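Local atomic coordinates of C-domain type II peptide synthetase (Streptomyces globisporus, PDB entry 4ZNM), a protein that is a condensation domain of a type II peptide synthetase, a member of the CoA-dependent acyltransferase clan with a fold of mixed beta sheets and packed helices. Residues A223-L228 with H366-F371; V291-G296 with L314-D319; R103-V108 with G142-K147. One frame throughout, in Å; residues are numbered along the deposited sequence.

Contact 1 (A223-L228 with H366-F371); sequences ARIIGL and HQISVF
Leu228 and Gln367 form an antiparallel hydrogen-bonded pair, Leu228 N giving to Gln367 O at 2.7 Å and Gln367 N to Leu228 O at 3.0 Å, which joins the short edge strand 227-229 to strand 366-373 of a five-stranded mixed sheet. Before Leu228 the chain of 223-228 turns off the strand direction, the touching parts lying 112° apart, and a water takes over the pairing: it donates to Ile226 O at 2.6 Å and accepts from Ser369 N at 3.1 Å. Gly227 suits this place because a beta carbon would crowd His366 CB; its CA makes a C-H...O contact to Gln367 O. In the same way His366 CA makes a C-H...O contact to Leu228 O, at 3.2 Å. On the face shared with Gln367, Leu228 lays CD1 against Ser369 CB at 3.7 Å, and Val410 of the next strand touches both residues. Farther back, Ile225 and Ile368 meet through their CG2 methyls, 3.6 Å apart, the two branched chains crossing at a slant. In Ile225 this methyl stands anti to the backbone N; in Ile368 it is CG1 that sits between N and carbonyl carbon (chi1 60°), leaving CG2 for Ile225. Gln367 NE2 bonds Asp408 and Asn429, and Ser369 OG bonds Tyr276. Where the strands part, then, a water bridges Ile226 O and Ser369 N, and side-chain carbons of Ile225, Ile368, Leu228 and Ser369, rather than further direct strand bonds, close the join.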
ATOM      1  N   ALA A 223      15.237  11.592 -17.744  1.00 31.21           N
ATOM      2  CA  ALA A 223      13.903  11.441 -17.241  1.00 26.93           C
ATOM      3  C   ALA A 223      13.723  12.214 -15.925  1.00 29.37           C
ATOM      4  O   ALA A 223      14.641  12.309 -15.094  1.00 30.21           O
ATOM      5  CB  ALA A 223      13.580   9.994 -17.037  1.00 28.49           C
ATOM      6  N   ARG A 224      12.509  12.726 -15.734  1.00 31.28           N
ATOM      7  CA  ARG A 224      12.113  13.357 -14.499  1.00 31.47           C
ATOM      8  C   ARG A 224      10.735  12.814 -14.159  1.00 27.92           C
ATOM      9  O   ARG A 224       9.832  12.908 -14.978  1.00 27.51           O
ATOM     10  CB  ARG A 224      12.081  14.882 -14.637  1.00 29.62           C
ATOM     11  CG  ARG A 224      13.425  15.530 -15.001  1.00 36.82           C
ATOM     12  CD  ARG A 224      14.335  15.671 -13.788  1.00 42.04           C
ATOM     13  NE  ARG A 224      15.525  16.473 -14.071  1.00 38.57           N
ATOM     14  CZ  ARG A 224      16.571  16.049 -14.782  1.00 43.00           C
ATOM     15  NH1 ARG A 224      16.587  14.832 -15.317  1.00 34.00           N
ATOM     16  NH2 ARG A 224      17.606  16.851 -14.969  1.00 52.33           N
ATOM     17  N   ILE A 225      10.579  12.239 -12.965  1.00 23.61           N
ATOM     18  CA  ILE A 225       9.255  11.847 -12.484  1.00 23.84           C
ATOM     19  C   ILE A 225       8.324  13.050 -12.645  1.00 28.64           C
ATOM     20  O   ILE A 225       8.688  14.157 -12.303  1.00 24.98           O
ATOM     21  CB  ILE A 225       9.276  11.365 -11.033  1.00 25.58           C
ATOM     22  CG1 ILE A 225      10.010  10.020 -10.935  1.00 25.58           C
ATOM     23  CG2 ILE A 225       7.861  11.193 -10.523  1.00 29.07           C
ATOM     24  CD1 ILE A 225      10.384   9.615  -9.501  1.00 22.57           C
ATOM     25  N   ILE A 226       7.114  12.815 -13.139  1.00 23.84           N
ATOM     26  CA  ILE A 226       6.175  13.891 -13.389  1.00 24.37           C
ATOM     27  C   ILE A 226       5.635  14.413 -12.049  1.00 27.30           C
ATOM     28  O   ILE A 226       5.253  13.634 -11.158  1.00 29.25           O
ATOM     29  CB  ILE A 226       5.041  13.417 -14.344  1.00 36.90           C
ATOM     30  CG1 ILE A 226       4.227  14.586 -14.875  1.00 44.61           C
ATOM     31  CG2 ILE A 226       4.114  12.503 -13.665  1.00 43.77           C
ATOM     32  CD1 ILE A 226       3.807  14.369 -16.302  1.00 51.22           C
ATOM     33  N   GLY A 227       5.656  15.738 -11.912  1.00 31.83           N
ATOM     34  CA  GLY A 227       5.121  16.418 -10.738  1.00 35.56           C
ATOM     35  C   GLY A 227       3.708  16.945 -10.920  1.00 35.44           C
ATOM     36  O   GLY A 227       3.324  17.360 -12.012  1.00 40.34           O
ATOM     37  N   LEU A 228       2.920  16.885  -9.847  1.00 31.18           N
ATOM     38  CA  LEU A 228       1.600  17.524  -9.804  1.00 28.10           C
ATOM     39  C   LEU A 228       1.686  18.877  -9.110  1.00 29.67           C
ATOM     40  O   LEU A 228       2.247  18.980  -8.011  1.00 31.02           O
ATOM     41  CB  LEU A 228       0.601  16.645  -9.054  1.00 28.57           C
ATOM     42  CG  LEU A 228       0.353  15.257  -9.626  1.00 26.69           C
ATOM     43  CD1 LEU A 228      -0.628  14.545  -8.711  1.00 28.39           C
ATOM     44  CD2 LEU A 228      -0.174  15.365 -11.060  1.00 33.52           C
ATOM     45  N   HIS A 366       5.387  21.686  -6.480  1.00 33.25           N
ATOM     46  CA  HIS A 366       4.943  20.381  -6.994  1.00 29.37           C
ATOM     47  C   HIS A 366       5.210  19.238  -6.019  1.00 32.25           C
ATOM     48  O   HIS A 366       6.063  19.359  -5.138  1.00 29.24           O
ATOM     49  CB  HIS A 366       5.614  20.042  -8.336  1.00 33.18           C
ATOM     50  CG  HIS A 366       5.410  21.087  -9.390  1.00 40.47           C
ATOM     51  ND1 HIS A 366       4.486  20.960 -10.407  1.00 35.28           N
ATOM     52  CD2 HIS A 366       6.005  22.286  -9.569  1.00 35.36           C
ATOM     53  CE1 HIS A 366       4.523  22.038 -11.167  1.00 42.10           C
ATOM     54  NE2 HIS A 366       5.436  22.857 -10.680  1.00 42.38           N
ATOM     55  N   GLN A 367       4.479  18.132  -6.215  1.00 27.49           N
ATOM     56  CA  GLN A 367       4.803  16.862  -5.598  1.00 26.75           C
ATOM     57  C   GLN A 367       4.715  15.715  -6.582  1.00 25.67           C
ATOM     58  O   GLN A 367       4.002  15.765  -7.586  1.00 27.50           O
ATOM     59  CB  GLN A 367       3.859  16.571  -4.433  1.00 28.54           C
ATOM     60  CG  GLN A 367       4.061  17.392  -3.204  1.00 27.82           C
ATOM     61  CD  GLN A 367       3.058  17.001  -2.112  1.00 27.81           C
ATOM     62  OE1 GLN A 367       1.858  17.133  -2.306  1.00 27.67           O
ATOM     63  NE2 GLN A 367       3.554  16.482  -0.983  1.00 28.06           N
ATOM     64  N   ILE A 368       5.398  14.638  -6.274  1.00 25.21           N
ATOM     65  CA  ILE A 368       5.283  13.494  -7.126  1.00 24.33           C
ATOM     66  C   ILE A 368       4.081  12.643  -6.706  1.00 23.77           C
ATOM     67  O   ILE A 368       3.670  12.638  -5.546  1.00 24.01           O
ATOM     68  CB  ILE A 368       6.554  12.669  -7.142  1.00 39.99           C
ATOM     69  CG1 ILE A 368       6.908  12.162  -5.765  1.00 42.26           C
ATOM     70  CG2 ILE A 368       7.708  13.486  -7.696  1.00 57.79           C
ATOM     71  CD1 ILE A 368       7.326  10.733  -5.840  1.00 54.77           C
ATOM     72  N   SER A 369       3.534  11.944  -7.687  1.00 23.16           N
ATOM     73  CA  SER A 369       2.485  10.984  -7.453  1.00 23.09           C
ATOM     74  C   SER A 369       2.954   9.584  -7.802  1.00 22.22           C
ATOM     75  O   SER A 369       3.844   9.374  -8.639  1.00 24.76           O
ATOM     76  CB  SER A 369       1.235  11.335  -8.260  1.00 27.52           C
ATOM     77  OG  SER A 369       1.405  10.947  -9.607  1.00 29.08           O
ATOM     78  N   VAL A 370       2.359   8.636  -7.103  1.00 22.07           N
ATOM     79  CA  VAL A 370       2.602   7.221  -7.282  1.00 21.77           C
ATOM     80  C   VAL A 370       1.273   6.538  -7.636  1.00 21.60           C
ATOM     81  O   VAL A 370       0.237   6.848  -7.055  1.00 23.42           O
ATOM     82  CB  VAL A 370       3.173   6.592  -5.991  1.00 22.02           C
ATOM     83  CG1 VAL A 370       3.449   5.134  -6.178  1.00 26.78           C
ATOM     84  CG2 VAL A 370       4.456   7.286  -5.550  1.00 22.59           C
ATOM     85  N   PHE A 371       1.320   5.562  -8.519  1.00 21.67           N
ATOM     86  CA  PHE A 371       0.124   4.826  -8.908  1.00 22.62           C
ATOM     87  C   PHE A 371       0.409   3.345  -8.707  1.00 21.46           C
ATOM     88  O   PHE A 371       1.216   2.775  -9.420  1.00 23.10           O
ATOM     89  CB  PHE A 371      -0.244   5.150 -10.349  1.00 21.67           C
ATOM     90  CG  PHE A 371      -1.643   4.708 -10.758  1.00 22.54           C
ATOM     91  CD1 PHE A 371      -1.889   3.416 -11.166  1.00 22.82           C
ATOM     92  CD2 PHE A 371      -2.687   5.613 -10.764  1.00 24.11           C
ATOM     93  CE1 PHE A 371      -3.175   3.015 -11.542  1.00 26.76           C
ATOM     94  CE2 PHE A 371      -3.975   5.230 -11.143  1.00 23.84           C
ATOM     95  CZ  PHE A 371      -4.215   3.925 -11.535  1.00 22.21           C
TER
HETATM   96  O   HOH W   1       4.000  11.398 -10.675  1.00 31.33           O

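Contact 2 (V291-G296 with L314-D319); sequences VPTFSG and LPLRTD
Val291 pairs with Leu316, and the strands run antiparallel with a strong twist, their directions 139° apart. Val291 N gives to Leu316 O at 3.0 Å, and Leu316 N returns a bond to Val291 O, also 3.0 Å, though this donor stands 47° out of the carbonyl plane. The same oxygen has Leu316 CB only 3.4 Å away. A beta-branched valine fits the extended backbone here, and its side chain reaches Leu280 of helix 268-284. Pro292 comes next, opposite Pro315 in a non-hydrogen-bonded pair. Neither residue has an N-H, and this is the kind of pair in which none is needed between the two strands; Pro292 CA instead makes a C-H...O contact of 3.4 Å to Leu314 O. The two prolines share one face of this two-stranded antiparallel sheet, formed by strands 288-295 and 312-319, while Val291, Thr293, Leu314 and Leu316 line the other, which is covered by helices 268-284 and 339-342. Thr293 closes a second hydrogen-bonded pair: its N gives to Leu314 O at 2.9 Å, and Leu314 N gives to Thr293 O at 2.8 Å. With OG1 anti to the backbone N (chi1 -166°), the hydroxyl is bonded to Phe371 O, and the methyl is left for the apolar side of the contact. That methyl, CG2, lies 3.9 Å from Leu316 CD1 and also touches Leu314, so the threonine is polar toward strand 366-373 and aliphatic toward 312-319. At Ser295 the last touch is made by CB, 4.2 Å from Leu314 CD2, while the serine's OG is hydrogen-bonded to Glu344.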
ATOM      1  N   VAL A 291       6.232   7.842 -14.200  1.00 23.74           N
ATOM      2  CA  VAL A 291       5.397   7.729 -12.992  1.00 24.21           C
ATOM      3  C   VAL A 291       5.839   6.490 -12.232  1.00 23.29           C
ATOM      4  O   VAL A 291       5.952   5.417 -12.810  1.00 23.58           O
ATOM      5  CB  VAL A 291       3.893   7.663 -13.324  1.00 28.23           C
ATOM      6  CG1 VAL A 291       3.044   7.453 -12.037  1.00 25.40           C
ATOM      7  CG2 VAL A 291       3.458   8.935 -14.003  1.00 30.90           C
ATOM      8  N   PRO A 292       6.100   6.631 -10.939  1.00 22.98           N
ATOM      9  CA  PRO A 292       6.507   5.458 -10.179  1.00 23.96           C
ATOM     10  C   PRO A 292       5.309   4.634  -9.746  1.00 27.40           C
ATOM     11  O   PRO A 292       4.195   5.160  -9.563  1.00 24.44           O
ATOM     12  CB  PRO A 292       7.212   6.052  -8.943  1.00 28.19           C
ATOM     13  CG  PRO A 292       6.656   7.409  -8.810  1.00 31.37           C
ATOM     14  CD  PRO A 292       6.250   7.874 -10.157  1.00 23.98           C
ATOM     15  N   THR A 293       5.544   3.339  -9.613  1.00 25.77           N
ATOM     16  CA  THR A 293       4.607   2.458  -8.949  1.00 24.37           C
ATOM     17  C   THR A 293       5.355   1.909  -7.757  1.00 26.12           C
ATOM     18  O   THR A 293       6.544   2.200  -7.597  1.00 24.09           O
ATOM     19  CB  THR A 293       4.120   1.308  -9.890  1.00 23.83           C
ATOM     20  OG1 THR A 293       2.969   0.666  -9.320  1.00 26.91           O
ATOM     21  CG2 THR A 293       5.214   0.273 -10.112  1.00 27.39           C
ATOM     22  N   PHE A 294       4.677   1.112  -6.934  1.00 24.49           N
ATOM     23  CA  PHE A 294       5.353   0.268  -5.947  1.00 28.21           C
ATOM     24  C   PHE A 294       5.180  -1.159  -6.411  1.00 28.14           C
ATOM     25  O   PHE A 294       4.047  -1.633  -6.606  1.00 27.76           O
ATOM     26  CB  PHE A 294       4.767   0.398  -4.529  1.00 22.60           C
ATOM     27  CG  PHE A 294       5.251   1.569  -3.761  1.00 25.20           C
ATOM     28  CD1 PHE A 294       6.518   1.574  -3.204  1.00 26.52           C
ATOM     29  CD2 PHE A 294       4.407   2.639  -3.517  1.00 27.33           C
ATOM     30  CE1 PHE A 294       6.955   2.632  -2.447  1.00 27.89           C
ATOM     31  CE2 PHE A 294       4.829   3.716  -2.779  1.00 27.42           C
ATOM     32  CZ  PHE A 294       6.116   3.729  -2.243  1.00 29.78           C
ATOM     33  N   SER A 295       6.284  -1.868  -6.582  1.00 22.09           N
ATOM     34  CA  SER A 295       6.164  -3.286  -6.852  1.00 23.37           C
ATOM     35  C   SER A 295       5.899  -4.008  -5.529  1.00 22.62           C
ATOM     36  O   SER A 295       6.087  -3.430  -4.466  1.00 25.93           O
ATOM     37  CB  SER A 295       7.428  -3.810  -7.512  1.00 26.81           C
ATOM     38  OG  SER A 295       8.455  -3.871  -6.536  1.00 31.67           O
ATOM     39  N   GLY A 296       5.504  -5.276  -5.594  1.00 22.76           N
ATOM     40  CA  GLY A 296       5.275  -6.045  -4.381  1.00 25.99           C
ATOM     41  C   GLY A 296       6.572  -6.354  -3.624  1.00 25.76           C
ATOM     42  O   GLY A 296       6.562  -6.480  -2.398  1.00 25.34           O
ATOM     43  N   LEU A 314       9.331   1.972  -8.006  1.00 25.06           N
ATOM     44  CA  LEU A 314       9.751   1.446  -9.300  1.00 23.28           C
ATOM     45  C   LEU A 314       9.338   2.410 -10.425  1.00 24.99           C
ATOM     46  O   LEU A 314       8.150   2.547 -10.732  1.00 29.25           O
ATOM     47  CB  LEU A 314       9.134   0.069  -9.534  1.00 25.98           C
ATOM     48  CG  LEU A 314       9.432  -0.592 -10.882  1.00 31.05           C
ATOM     49  CD1 LEU A 314      10.928  -0.877 -11.020  1.00 24.31           C
ATOM     50  CD2 LEU A 314       8.598  -1.863 -11.088  1.00 28.79           C
ATOM     51  N   PRO A 315      10.305   3.104 -11.031  1.00 25.46           N
ATOM     52  CA  PRO A 315       9.870   4.120 -12.001  1.00 26.12           C
ATOM     53  C   PRO A 315       9.522   3.530 -13.365  1.00 22.74           C
ATOM     54  O   PRO A 315      10.261   2.707 -13.908  1.00 29.41           O
ATOM     55  CB  PRO A 315      11.068   5.066 -12.081  1.00 28.47           C
ATOM     56  CG  PRO A 315      12.229   4.293 -11.557  1.00 35.27           C
ATOM     57  CD  PRO A 315      11.701   3.284 -10.607  1.00 32.44           C
ATOM     58  N   LEU A 316       8.376   3.957 -13.890  1.00 24.13           N
ATOM     59  CA  LEU A 316       7.850   3.470 -15.171  1.00 23.19           C
ATOM     60  C   LEU A 316       7.837   4.622 -16.150  1.00 27.35           C
ATOM     61  O   LEU A 316       7.053   5.553 -15.983  1.00 25.91           O
ATOM     62  CB  LEU A 316       6.430   2.908 -15.004  1.00 22.42           C
ATOM     63  CG  LEU A 316       6.315   1.763 -14.007  1.00 22.57           C
ATOM     64  CD1 LEU A 316       4.917   1.231 -13.884  1.00 30.40           C
ATOM     65  CD2 LEU A 316       7.257   0.639 -14.346  1.00 26.37           C
ATOM     66  N   ARG A 317       8.718   4.565 -17.146  1.00 26.79           N
ATOM     67  CA  ARG A 317       8.810   5.619 -18.148  1.00 25.35           C
ATOM     68  C   ARG A 317       8.265   5.159 -19.476  1.00 26.74           C
ATOM     69  O   ARG A 317       8.779   4.214 -20.039  1.00 26.12           O
ATOM     70  CB  ARG A 317      10.247   6.051 -18.347  1.00 30.59           C
ATOM     71  CG  ARG A 317      10.399   7.179 -19.351  1.00 31.84           C
ATOM     72  CD  ARG A 317      11.843   7.582 -19.493  1.00 28.66           C
ATOM     73  NE  ARG A 317      12.005   8.866 -20.187  1.00 30.10           N
ATOM     74  CZ  ARG A 317      13.172   9.348 -20.602  1.00 32.74           C
ATOM     75  NH1 ARG A 317      14.288   8.660 -20.428  1.00 33.53           N
ATOM     76  NH2 ARG A 317      13.236  10.534 -21.168  1.00 37.20           N
ATOM     77  N   THR A 318       7.253   5.861 -19.982  1.00 25.87           N
ATOM     78  CA  THR A 318       6.646   5.524 -21.268  1.00 27.91           C
ATOM     79  C   THR A 318       6.528   6.754 -22.148  1.00 28.38           C
ATOM     80  O   THR A 318       6.183   7.850 -21.679  1.00 29.73           O
ATOM     81  CB  THR A 318       5.246   4.920 -21.082  1.00 30.93           C
ATOM     82  OG1 THR A 318       5.321   3.861 -20.135  1.00 30.93           O
ATOM     83  CG2 THR A 318       4.697   4.355 -22.397  1.00 36.05           C
ATOM     84  N   ASP A 319       6.802   6.554 -23.429  1.00 33.48           N
ATOM     85  CA  ASP A 319       6.714   7.613 -24.426  1.00 30.08           C
ATOM     86  C   ASP A 319       5.421   7.469 -25.174  1.00 29.23           C
ATOM     87  O   ASP A 319       5.237   6.495 -25.898  1.00 33.92           O
ATOM     88  CB  ASP A 319       7.879   7.541 -25.398  1.00 38.84           C
ATOM     89  CG  ASP A 319       7.862   8.682 -26.418  1.00 46.54           C
ATOM     90  OD1 ASP A 319       7.022   9.600 -26.288  1.00 49.24           O
ATOM     91  OD2 ASP A 319       8.702   8.657 -27.338  1.00 53.25           O
TER

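Contact 3 (R103-V108 with G142-K147); sequences RDLGDV and GRFDQK
Arg103 and Gly142 pair as parallel neighbours in a beta-alpha-beta unit, strand 101-104, helix 110-125, strand 137-143. Arg143 N gives to Arg103 O at 2.8 Å, nearly in line with the carbonyl (C=O...N angle 173°), and Leu105 N gives to Arg143 O at 2.9 Å. Gly142 is apt at its position because Leu105 packs directly over its backbone: Leu105 CG, anti to the carbonyl carbon (chi1 -62°), lies 3.7 Å from Gly142 CA, and a beta carbon on Gly142 would run into Leu105 CD1. From there Leu105 CD1 reaches Phe144 CE1 at 3.8 Å, the two side chains slanting across each other. The Phe144 ring is also met by Gly106 O, which lies in the ring plane at its edge, 3.4 Å from CD1; the C-H rim of an aromatic ring is the part that suits a carbonyl oxygen. Gly106 itself has phi 115°, a conformation in which a beta carbon would be jammed against the preceding carbonyl. At this edge of a six-stranded mixed sheet the chain turns a corner at Phe144, and a water replaces direct pairing, accepting from Gly106 N at 2.9 Å and lying within donating reach of both Arg143 O and Phe144 O. Beyond the corner two acids approach, Asp107 OD1 standing 4.3 Å from Asp145 OD2. Their repulsion is probably relieved by Arg113 of helix 110-125, which forms salt bridges to both of these oxygens and so ties the two loops to the helix that connects the strands. Asp145 uses its other oxygen, OD1, to accept from Lys147 N at 2.9 Å, closing an Asx turn.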
ATOM      1  N   ARG A 103     -15.207  -3.186  21.404  1.00 19.07           N
ATOM      2  CA  ARG A 103     -16.291  -2.243  21.482  1.00 19.92           C
ATOM      3  C   ARG A 103     -17.581  -2.932  21.097  1.00 20.11           C
ATOM      4  O   ARG A 103     -17.606  -3.802  20.210  1.00 21.93           O
ATOM      5  CB  ARG A 103     -16.088  -1.076  20.571  1.00 20.91           C
ATOM      6  CG  ARG A 103     -14.821  -0.359  20.828  1.00 25.57           C
ATOM      7  CD  ARG A 103     -14.804   0.832  19.998  1.00 34.07           C
ATOM      8  NE  ARG A 103     -13.489   1.410  20.032  1.00 32.20           N
ATOM      9  CZ  ARG A 103     -13.192   2.554  19.450  1.00 38.58           C
ATOM     10  NH1 ARG A 103     -14.166   3.247  18.839  1.00 36.31           N
ATOM     11  NH2 ARG A 103     -11.941   2.995  19.514  1.00 32.84           N
ATOM     12  N   ASP A 104     -18.648  -2.520  21.756  1.00 20.47           N
ATOM     13  CA  ASP A 104     -19.980  -3.023  21.438  1.00 23.07           C
ATOM     14  C   ASP A 104     -20.573  -2.030  20.410  1.00 28.10           C
ATOM     15  O   ASP A 104     -21.014  -0.944  20.776  1.00 30.83           O
ATOM     16  CB  ASP A 104     -20.829  -3.120  22.702  1.00 31.92           C
ATOM     17  CG  ASP A 104     -20.352  -4.229  23.687  1.00 36.47           C
ATOM     18  OD1 ASP A 104     -19.703  -5.225  23.257  1.00 33.23           O
ATOM     19  OD2 ASP A 104     -20.659  -4.106  24.908  1.00 40.18           O
ATOM     20  N   LEU A 105     -20.524  -2.371  19.129  1.00 22.12           N
ATOM     21  CA  LEU A 105     -21.008  -1.468  18.047  1.00 26.48           C
ATOM     22  C   LEU A 105     -22.545  -1.423  17.903  1.00 31.22           C
ATOM     23  O   LEU A 105     -23.097  -0.493  17.323  1.00 35.46           O
ATOM     24  CB  LEU A 105     -20.411  -1.874  16.710  1.00 24.05           C
ATOM     25  CG  LEU A 105     -18.890  -1.791  16.583  1.00 28.46           C
ATOM     26  CD1 LEU A 105     -18.521  -2.024  15.117  1.00 27.27           C
ATOM     27  CD2 LEU A 105     -18.351  -0.450  17.049  1.00 29.46           C
ATOM     28  N   GLY A 106     -23.226  -2.434  18.418  1.00 25.48           N
ATOM     29  CA  GLY A 106     -24.668  -2.415  18.475  1.00 32.08           C
ATOM     30  C   GLY A 106     -25.298  -3.481  17.609  1.00 30.62           C
ATOM     31  O   GLY A 106     -24.793  -3.815  16.554  1.00 23.40           O
ATOM     32  N   ASP A 107     -26.418  -4.018  18.061  1.00 30.36           N
ATOM     33  CA  ASP A 107     -27.138  -5.028  17.285  1.00 41.37           C
ATOM     34  C   ASP A 107     -28.029  -4.325  16.272  1.00 38.21           C
ATOM     35  O   ASP A 107     -29.208  -4.152  16.514  1.00 37.81           O
ATOM     36  CB  ASP A 107     -27.970  -5.923  18.205  1.00 45.97           C
ATOM     37  CG  ASP A 107     -28.572  -7.126  17.478  1.00 50.27           C
ATOM     38  OD1 ASP A 107     -28.661  -7.097  16.232  1.00 46.69           O
ATOM     39  OD2 ASP A 107     -28.972  -8.095  18.162  1.00 53.12           O
ATOM     40  N   VAL A 108     -27.462  -3.926  15.139  1.00 32.69           N
ATOM     41  CA  VAL A 108     -28.205  -3.125  14.169  1.00 34.53           C
ATOM     42  C   VAL A 108     -28.374  -3.868  12.839  1.00 32.84           C
ATOM     43  O   VAL A 108     -27.772  -4.914  12.624  1.00 38.81           O
ATOM     44  CB  VAL A 108     -27.513  -1.773  13.956  1.00 27.17           C
ATOM     45  CG1 VAL A 108     -27.604  -0.916  15.210  1.00 66.97           C
ATOM     46  CG2 VAL A 108     -26.037  -1.973  13.539  1.00 35.62           C
ATOM     47  N   GLY A 142     -14.754  -4.704  16.981  1.00 19.04           N
ATOM     48  CA  GLY A 142     -16.089  -4.155  17.121  1.00 21.75           C
ATOM     49  C   GLY A 142     -17.157  -5.226  16.964  1.00 19.84           C
ATOM     50  O   GLY A 142     -17.324  -5.769  15.886  1.00 17.84           O
ATOM     51  N   ARG A 143     -17.886  -5.539  18.026  1.00 18.68           N
ATOM     52  CA  ARG A 143     -18.872  -6.639  17.946  1.00 18.90           C
ATOM     53  C   ARG A 143     -20.245  -6.086  17.773  1.00 19.77           C
ATOM     54  O   ARG A 143     -20.644  -5.190  18.489  1.00 24.99           O
ATOM     55  CB  ARG A 143     -18.809  -7.500  19.184  1.00 18.85           C
ATOM     56  CG  ARG A 143     -17.404  -8.017  19.479  1.00 21.49           C
ATOM     57  CD  ARG A 143     -17.419  -9.061  20.576  1.00 21.02           C
ATOM     58  NE  ARG A 143     -17.956 -10.309  20.088  1.00 28.11           N
ATOM     59  CZ  ARG A 143     -18.034 -11.429  20.801  1.00 28.77           C
ATOM     60  NH1 ARG A 143     -17.590 -11.472  22.055  1.00 24.89           N
ATOM     61  NH2 ARG A 143     -18.564 -12.509  20.258  1.00 26.42           N
ATOM     62  N   PHE A 144     -20.993  -6.641  16.837  1.00 24.03           N
ATOM     63  CA  PHE A 144     -22.408  -6.321  16.729  1.00 23.73           C
ATOM     64  C   PHE A 144     -23.275  -7.174  17.643  1.00 23.23           C
ATOM     65  O   PHE A 144     -24.215  -6.679  18.280  1.00 23.65           O
ATOM     66  CB  PHE A 144     -22.854  -6.498  15.292  1.00 22.89           C
ATOM     67  CG  PHE A 144     -22.075  -5.642  14.326  1.00 23.57           C
ATOM     68  CD1 PHE A 144     -22.273  -4.272  14.275  1.00 25.64           C
ATOM     69  CD2 PHE A 144     -21.151  -6.209  13.473  1.00 28.80           C
ATOM     70  CE1 PHE A 144     -21.560  -3.488  13.371  1.00 27.76           C
ATOM     71  CE2 PHE A 144     -20.454  -5.432  12.576  1.00 32.45           C
ATOM     72  CZ  PHE A 144     -20.656  -4.070  12.532  1.00 30.48           C
ATOM     73  N   ASP A 145     -22.991  -8.462  17.654  1.00 24.30           N
ATOM     74  CA  ASP A 145     -23.750  -9.423  18.458  1.00 24.90           C
ATOM     75  C   ASP A 145     -22.818 -10.612  18.646  1.00 25.26           C
ATOM     76  O   ASP A 145     -21.614 -10.505  18.339  1.00 22.57           O
ATOM     77  CB  ASP A 145     -25.091  -9.781  17.806  1.00 25.11           C
ATOM     78  CG  ASP A 145     -24.940 -10.432  16.434  1.00 31.82           C
ATOM     79  OD1 ASP A 145     -23.949 -11.167  16.238  1.00 30.43           O
ATOM     80  OD2 ASP A 145     -25.827 -10.234  15.560  1.00 37.30           O
ATOM     81  N   GLN A 146     -23.324 -11.712  19.187  1.00 21.78           N
ATOM     82  CA  GLN A 146     -22.455 -12.803  19.636  1.00 24.18           C
ATOM     83  C   GLN A 146     -21.839 -13.564  18.454  1.00 26.96           C
ATOM     84  O   GLN A 146     -20.946 -14.395  18.643  1.00 27.80           O
ATOM     85  CB  GLN A 146     -23.233 -13.765  20.554  1.00 36.22           C
ATOM     86  CG  GLN A 146     -23.466 -13.213  21.960  1.00 33.36           C
ATOM     87  CD  GLN A 146     -22.156 -13.011  22.726  1.00 40.43           C
ATOM     88  OE1 GLN A 146     -21.444 -13.964  23.036  1.00 44.50           O
ATOM     89  NE2 GLN A 146     -21.820 -11.766  22.992  1.00 43.10           N
ATOM     90  N   LYS A 147     -22.285 -13.277  17.239  1.00 20.22           N
ATOM     91  CA  LYS A 147     -21.766 -14.018  16.077  1.00 22.51           C
ATOM     92  C   LYS A 147     -21.369 -13.145  14.879  1.00 23.91           C
ATOM     93  O   LYS A 147     -20.975 -13.677  13.826  1.00 20.02           O
ATOM     94  CB  LYS A 147     -22.809 -15.063  15.619  1.00 29.26           C
ATOM     95  CG  LYS A 147     -24.153 -14.476  15.263  1.00 47.63           C
ATOM     96  CD  LYS A 147     -25.173 -15.558  14.900  1.00 70.99           C
ATOM     97  CE  LYS A 147     -26.539 -14.957  14.611  1.00 83.26           C
ATOM     98  NZ  LYS A 147     -27.101 -14.253  15.795  1.00 83.90           N
TER
HETATM   99  O   HOH W   2     -21.420  -6.448  21.612  1.00 34.35           O
HETATM  100  O   HOH W   3     -23.250  -4.822  20.114  1.00 32.26           O

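Along the chain contact 3 comes first and is complete before the others begin; both segments of contact 2 then fall between the two segments of contact 1. Contacts 1 and 2 are neighbours, their centres 11 Å apart, and they touch: Phe371 N probably bonds to Pro292 O, so the two-stranded sheet of contact 2 sits directly against strand 366-373 of the five-stranded sheet. Contact 3 lies across the chain's centre, its own centre about 44 Å from that of contact 1 and about 43 Å from that of contact 2. Contacts 1 and 2 thus knit two sheets together on one side, while contact 3 finishes the edge of the separate six-stranded sheet on the other, all within one condensation domain.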